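PDB 6KJK: N-terminal domain of PorA (28-171) from Porphyromonas gingivalis ATCC 33277, which is a type IX secretion system cargo protein that influences signalling through the PorXY-SigP pathway, this chain being its N-terminal domain. Local coordinates for residues G52-Q57 against F65-G70; T110-P115 against G121-T126. All blocks are in the same frame, centred on the assembly; numbering follows the deposited sequence. Where two conformers were deposited one is given.

Interaction 1 of 2, residues G52-Q57 against F65-G70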
loop_
_atom_site.group_PDB
_atom_site.type_symbol
_atom_site.label_atom_id
_atom_site.label_comp_id
_atom_site.label_asym_id
_atom_site.label_seq_id
_atom_site.Cartn_x
_atom_site.Cartn_y
_atom_site.Cartn_z
ATOM N N GLY A 52 -8.347 -4.082 3.789
ATOM C CA GLY A 52 -7.446 -3.377 2.867
ATOM C C GLY A 52 -7.184 -4.251 1.651
ATOM O O GLY A 52 -6.982 -5.452 1.785
ATOM N N LYS A 53 -7.245 -3.634 0.473
ATOM C CA LYS A 53 -7.067 -4.368 -0.778
ATOM C C LYS A 53 -6.129 -3.624 -1.701
ATOM O O LYS A 53 -6.258 -2.408 -1.893
ATOM C CB LYS A 53 -8.389 -4.584 -1.517
ATOM C CG LYS A 53 -9.443 -5.310 -0.713
ATOM C CD LYS A 53 -10.554 -5.801 -1.607
ATOM C CE LYS A 53 -11.700 -6.373 -0.767
ATOM N NZ LYS A 53 -12.756 -6.985 -1.632
ATOM N N ILE A 54 -5.225 -4.379 -2.314
ATOM C CA ILE A 54 -4.546 -3.896 -3.505
ATOM C C ILE A 54 -5.508 -4.091 -4.670
ATOM O O ILE A 54 -5.848 -5.222 -5.016
ATOM C CB ILE A 54 -3.223 -4.632 -3.718
ATOM C CG1 ILE A 54 -2.262 -4.379 -2.554
ATOM C CG2 ILE A 54 -2.625 -4.285 -5.096
ATOM C CD1 ILE A 54 -1.804 -2.934 -2.418
ATOM N N THR A 55 -5.970 -2.995 -5.253
ATOM C CA THR A 55 -7.007 -3.044 -6.278
ATOM C C THR A 55 -6.442 -2.928 -7.688
ATOM O O THR A 55 -7.172 -3.203 -8.655
ATOM C CB THR A 55 -8.045 -1.927 -6.062
ATOM O OG1 THR A 55 -7.383 -0.673 -6.168
ATOM C CG2 THR A 55 -8.718 -2.012 -4.697
ATOM N N LYS A 56 -5.187 -2.504 -7.835
ATOM C CA LYS A 56 -4.497 -2.446 -9.125
ATOM C C LYS A 56 -3.036 -2.736 -8.849
ATOM O O LYS A 56 -2.496 -2.258 -7.839
ATOM C CB LYS A 56 -4.565 -1.021 -9.692
ATOM C CG LYS A 56 -5.982 -0.431 -9.858
ATOM C CD LYS A 56 -5.886 1.020 -10.362
ATOM C CE LYS A 56 -6.692 2.042 -9.536
ATOM N NZ LYS A 56 -7.701 2.807 -10.343
ATOM N N GLN A 57 -2.391 -3.496 -9.740
ATOM C CA GLN A 57 -0.988 -3.840 -9.561
ATOM C C GLN A 57 -0.287 -3.874 -10.916
ATOM O O GLN A 57 -0.721 -4.558 -11.855
ATOM C CB GLN A 57 -0.834 -5.203 -8.884
ATOM C CG GLN A 57 -1.731 -6.309 -9.497
ATOM C CD GLN A 57 -1.378 -7.675 -8.981
ATOM O OE1 GLN A 57 -0.314 -8.205 -9.289
ATOM N NE2 GLN A 57 -2.256 -8.245 -8.166
ATOM N N PHE A 65 4.855 -8.339 -4.748
ATOM C CA PHE A 65 4.544 -7.390 -3.684
ATOM C C PHE A 65 4.153 -8.128 -2.419
ATOM O O PHE A 65 3.782 -9.311 -2.443
ATOM C CB PHE A 65 3.447 -6.389 -4.103
ATOM C CG PHE A 65 2.077 -6.988 -4.287
ATOM C CD1 PHE A 65 1.205 -7.089 -3.196
ATOM C CD2 PHE A 65 1.634 -7.408 -5.559
ATOM C CE1 PHE A 65 -0.066 -7.613 -3.365
ATOM C CE2 PHE A 65 0.352 -7.888 -5.712
ATOM C CZ PHE A 65 -0.483 -8.021 -4.637
ATOM N N ALA A 66 4.187 -7.420 -1.295
ATOM C CA ALA A 66 3.822 -7.982 0.009
ATOM C C ALA A 66 3.121 -6.889 0.788
ATOM O O ALA A 66 3.716 -5.853 1.103
ATOM C CB ALA A 66 5.035 -8.486 0.796
ATOM N N LEU A 67 1.860 -7.117 1.075
ATOM C CA LEU A 67 1.016 -6.199 1.831
ATOM C C LEU A 67 1.040 -6.545 3.312
ATOM O O LEU A 67 0.850 -7.707 3.688
ATOM C CB LEU A 67 -0.410 -6.367 1.305
ATOM C CG LEU A 67 -1.495 -5.559 2.004
ATOM C CD1 LEU A 67 -1.256 -4.056 1.813
ATOM C CD2 LEU A 67 -2.858 -5.934 1.467
ATOM N N CYS A 68 1.211 -5.540 4.168
ATOM C CA CYS A 68 1.003 -5.720 5.598
ATOM C C CYS A 68 -0.073 -4.754 6.050
ATOM O O CYS A 68 0.104 -3.538 5.962
ATOM C CB CYS A 68 2.276 -5.423 6.379
ATOM S SG CYS A 68 3.664 -6.557 6.076
ATOM N N PHE A 69 -1.176 -5.281 6.553
ATOM C CA PHE A 69 -2.224 -4.452 7.140
ATOM C C PHE A 69 -2.999 -5.372 8.068
ATOM O O PHE A 69 -3.705 -6.264 7.585
ATOM C CB PHE A 69 -3.113 -3.899 6.037
ATOM C CG PHE A 69 -4.163 -2.995 6.548
ATOM C CD1 PHE A 69 -3.826 -1.808 7.183
ATOM C CD2 PHE A 69 -5.505 -3.299 6.394
ATOM C CE1 PHE A 69 -4.811 -0.978 7.714
ATOM C CE2 PHE A 69 -6.495 -2.459 6.894
ATOM C CZ PHE A 69 -6.145 -1.296 7.527
ATOM N N GLY A 70 -2.824 -5.216 9.369
ATOM C CA GLY A 70 -3.376 -6.172 10.339
ATOM C C GLY A 70 -2.535 -7.430 10.427
ATOM O O GLY A 70 -2.175 -7.848 11.534
#

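Interaction 2 of 2, residues T110-P115 against G121-T126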
loop_
_atom_site.group_PDB
_atom_site.type_symbol
_atom_site.label_atom_id
_atom_site.label_comp_id
_atom_site.label_asym_id
_atom_site.label_seq_id
_atom_site.Cartn_x
_atom_site.Cartn_y
_atom_site.Cartn_z
ATOM N N THR A 110 -2.523 0.443 -6.409
ATOM C CA THR A 110 -3.547 1.206 -5.704
ATOM C C THR A 110 -3.970 0.384 -4.508
ATOM O O THR A 110 -4.182 -0.823 -4.634
ATOM C CB THR A 110 -4.738 1.522 -6.614
ATOM O OG1 THR A 110 -4.273 2.304 -7.726
ATOM C CG2 THR A 110 -5.825 2.294 -5.869
ATOM N N PHE A 111 -4.068 1.026 -3.354
ATOM C CA PHE A 111 -4.567 0.407 -2.135
ATOM C C PHE A 111 -5.840 1.140 -1.753
ATOM O O PHE A 111 -5.844 2.389 -1.676
ATOM C CB PHE A 111 -3.540 0.528 -1.014
ATOM C CG PHE A 111 -4.075 0.091 0.321
ATOM C CD1 PHE A 111 -4.049 -1.250 0.705
ATOM C CD2 PHE A 111 -4.646 1.017 1.180
ATOM C CE1 PHE A 111 -4.549 -1.640 1.958
ATOM C CE2 PHE A 111 -5.163 0.639 2.420
ATOM C CZ PHE A 111 -5.096 -0.681 2.798
ATOM N N SER A 112 -6.888 0.395 -1.430
ATOM C CA SER A 112 -8.076 1.000 -0.842
ATOM C C SER A 112 -8.519 0.243 0.389
ATOM O O SER A 112 -8.401 -0.978 0.483
ATOM C CB SER A 112 -9.264 1.024 -1.818
ATOM O OG SER A 112 -8.969 1.830 -2.946
ATOM N N CYS A 113 -9.105 1.000 1.290
ATOM C CA CYS A 113 -9.771 0.487 2.476
ATOM C C CYS A 113 -11.263 0.370 2.161
ATOM O O CYS A 113 -11.859 1.332 1.671
ATOM C CB CYS A 113 -9.560 1.519 3.598
ATOM S SG CYS A 113 -9.875 1.028 5.269
ATOM N N PHE A 114 -11.851 -0.781 2.441
ATOM C CA PHE A 114 -13.273 -0.963 2.228
ATOM C C PHE A 114 -13.932 -1.311 3.553
ATOM O O PHE A 114 -13.302 -1.940 4.420
ATOM C CB PHE A 114 -13.510 -2.161 1.315
ATOM C CG PHE A 114 -13.082 -1.940 -0.098
ATOM C CD1 PHE A 114 -11.756 -2.153 -0.498
ATOM C CD2 PHE A 114 -14.014 -1.558 -1.053
ATOM C CE1 PHE A 114 -11.384 -1.964 -1.821
ATOM C CE2 PHE A 114 -13.631 -1.375 -2.375
ATOM C CZ PHE A 114 -12.310 -1.582 -2.743
ATOM N N PRO A 115 -15.203 -0.956 3.732
ATOM C CA PRO A 115 -15.959 -1.532 4.840
ATOM C C PRO A 115 -15.923 -3.039 4.716
ATOM O O PRO A 115 -15.791 -3.597 3.621
ATOM C CB PRO A 115 -17.381 -1.006 4.618
ATOM C CG PRO A 115 -17.243 0.136 3.666
ATOM C CD PRO A 115 -16.076 -0.215 2.805
ATOM N N GLY A 121 -17.395 -0.084 -5.034
ATOM C CA GLY A 121 -17.746 1.314 -4.929
ATOM C C GLY A 121 -17.851 1.860 -3.522
ATOM O O GLY A 121 -18.175 3.042 -3.359
ATOM N N THR A 122 -17.581 1.052 -2.497
ATOM C CA THR A 122 -17.700 1.499 -1.119
ATOM C C THR A 122 -16.371 1.956 -0.503
ATOM O O THR A 122 -16.323 2.183 0.705
ATOM C CB THR A 122 -18.361 0.416 -0.259
ATOM O OG1 THR A 122 -17.603 -0.797 -0.333
ATOM C CG2 THR A 122 -19.769 0.137 -0.754
ATOM N N GLU A 123 -15.310 2.114 -1.305
ATOM C CA GLU A 123 -14.003 2.529 -0.791
ATOM C C GLU A 123 -14.107 3.674 0.213
ATOM O O GLU A 123 -14.715 4.710 -0.065
ATOM C CB GLU A 123 -13.120 2.982 -1.957
ATOM C CG GLU A 123 -12.738 1.886 -2.945
ATOM C CD GLU A 123 -13.773 1.648 -4.052
ATOM O OE1 GLU A 123 -14.896 2.194 -3.973
ATOM O OE2 GLU A 123 -13.456 0.886 -4.993
ATOM N N LEU A 124 -13.474 3.500 1.378
ATOM C CA LEU A 124 -13.425 4.550 2.384
ATOM C C LEU A 124 -12.224 5.466 2.227
ATOM O O LEU A 124 -12.272 6.626 2.653
ATOM C CB LEU A 124 -13.353 3.933 3.788
ATOM C CG LEU A 124 -14.478 2.938 4.075
ATOM C CD1 LEU A 124 -14.169 2.112 5.306
ATOM C CD2 LEU A 124 -15.801 3.671 4.245
ATOM N N ALA A 125 -11.130 4.957 1.656
ATOM C CA ALA A 125 -9.910 5.714 1.455
ATOM C C ALA A 125 -9.060 4.962 0.451
ATOM O O ALA A 125 -9.062 3.735 0.443
ATOM C CB ALA A 125 -9.108 5.870 2.753
ATOM N N THR A 126 -8.353 5.706 -0.384
ATOM C CA THR A 126 -7.548 5.125 -1.446
ATOM C C THR A 126 -6.256 5.902 -1.562
ATOM O O THR A 126 -6.250 7.141 -1.467
ATOM C CB THR A 126 -8.318 5.244 -2.770
ATOM O OG1 THR A 126 -9.496 4.448 -2.673
ATOM C CG2 THR A 126 -7.483 4.771 -3.966
#

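Interaction 1 of 2, residues G52-Q57 against F65-G70
I54 and F65 meet in a buried face-to-face packing of two beta sheets, with no hydrogen bond between the segments: strand 48-58 belongs to a mixed sheet, strand 64-69 to an antiparallel one, and the two sheets lie against each other as in a beta sandwich. The segments 52-57 and 65-69 run roughly antiparallel, 154° apart, with axes 8.6 Å from each other, a spacing filled by side chains and too wide for backbone pairing. F65, L67 and F69 all point toward the opposite strand, as do I54 and Q57. I54 and F65 run past one another head to tail, I54 CG1 touching F65 CE1 at 4.0 Å; L94 of strand 90-99 packs on both side chains, and F109 meets the F65 ring at a steep angle. L67 CD2 fills the next position, 4.4 Å from I54 CG1. At the other end G52, having no side chain, lets its bare backbone come up to the F69 ring, its N 3.9 Å from F69 CD2. The G52 N-H is taken by the hydroxyl of S80. On the back of strand 65-69, C68 is turned away from the interface and forms the disulfide to C72. Q57 closes the exposed end. Its CG is flanked by both backbone neighbours, N and C (chi1 47°), and the extended chain carries the amide to the ring edge of F65, the two planes 85° apart, with Q57 NE2 3.6 Å from F65 CE2.

Interaction 2 of 2, residues T110-P115 against G121-T126
C113 ties the antiparallel chains with two nearly straight backbone bonds, C113 N to A125 O at 2.9 Å and L124 N to C113 O at 2.7 Å. S112 and T126 form a non-hydrogen-bonded pair, and T126 CA makes a CA-H...O contact with F111 O. On their face of the sheet the two hydroxyls are joined directly, S112 OG to T126 OG1 at 2.7 Å; both oxygens lie beside their own backbone N. T110 CG2 meets T126 CG2 at 3.5 Å, while T110 OG1 bonds to N128. This is the loop end of the beta hairpin formed by strands 105-115 and 125-133, where the chain comes out of the turn. There E123, kinked at chi2 (86°), lays its CG and carboxylate beside CE2 and CZ of the F114 ring, with E123 CG 3.4 Å from F114 CE2 and the carboxylate turned 43° from the ring. T122 OG1, bonded to the carbonyl of A119, reaches the ring edge of F114 in its plane. K53 makes a cation-pi contact with the same ring. Across the sheet from F114, L124 crosses P115, with L124 CG 3.8 Å from P115 CD.

Overall arrangement
Interaction 1 is complete before interaction 2 begins along the chain; their centres are about 11 Å apart, and they meet through the mixed sheet, in which strands 48-58 and 105-115 are antiparallel neighbours. Interaction 2 is made within that sheet, joining the strands of a hairpin; interaction 1 is made across the face of that sheet turned inward, toward the antiparallel sheet that holds strand 64-69. Strand 48-58 carries half of interaction 1 and borders interaction 2 through strand 105-115: K53 N and T55 N probably bond to the carbonyls of S112 and T110, while F111 packs its ring on G52 and K53. Together they link lateral pairing to sheet-on-sheet packing in this all-beta N-terminal domain, interaction 1 near the chain centre and interaction 2 toward one end.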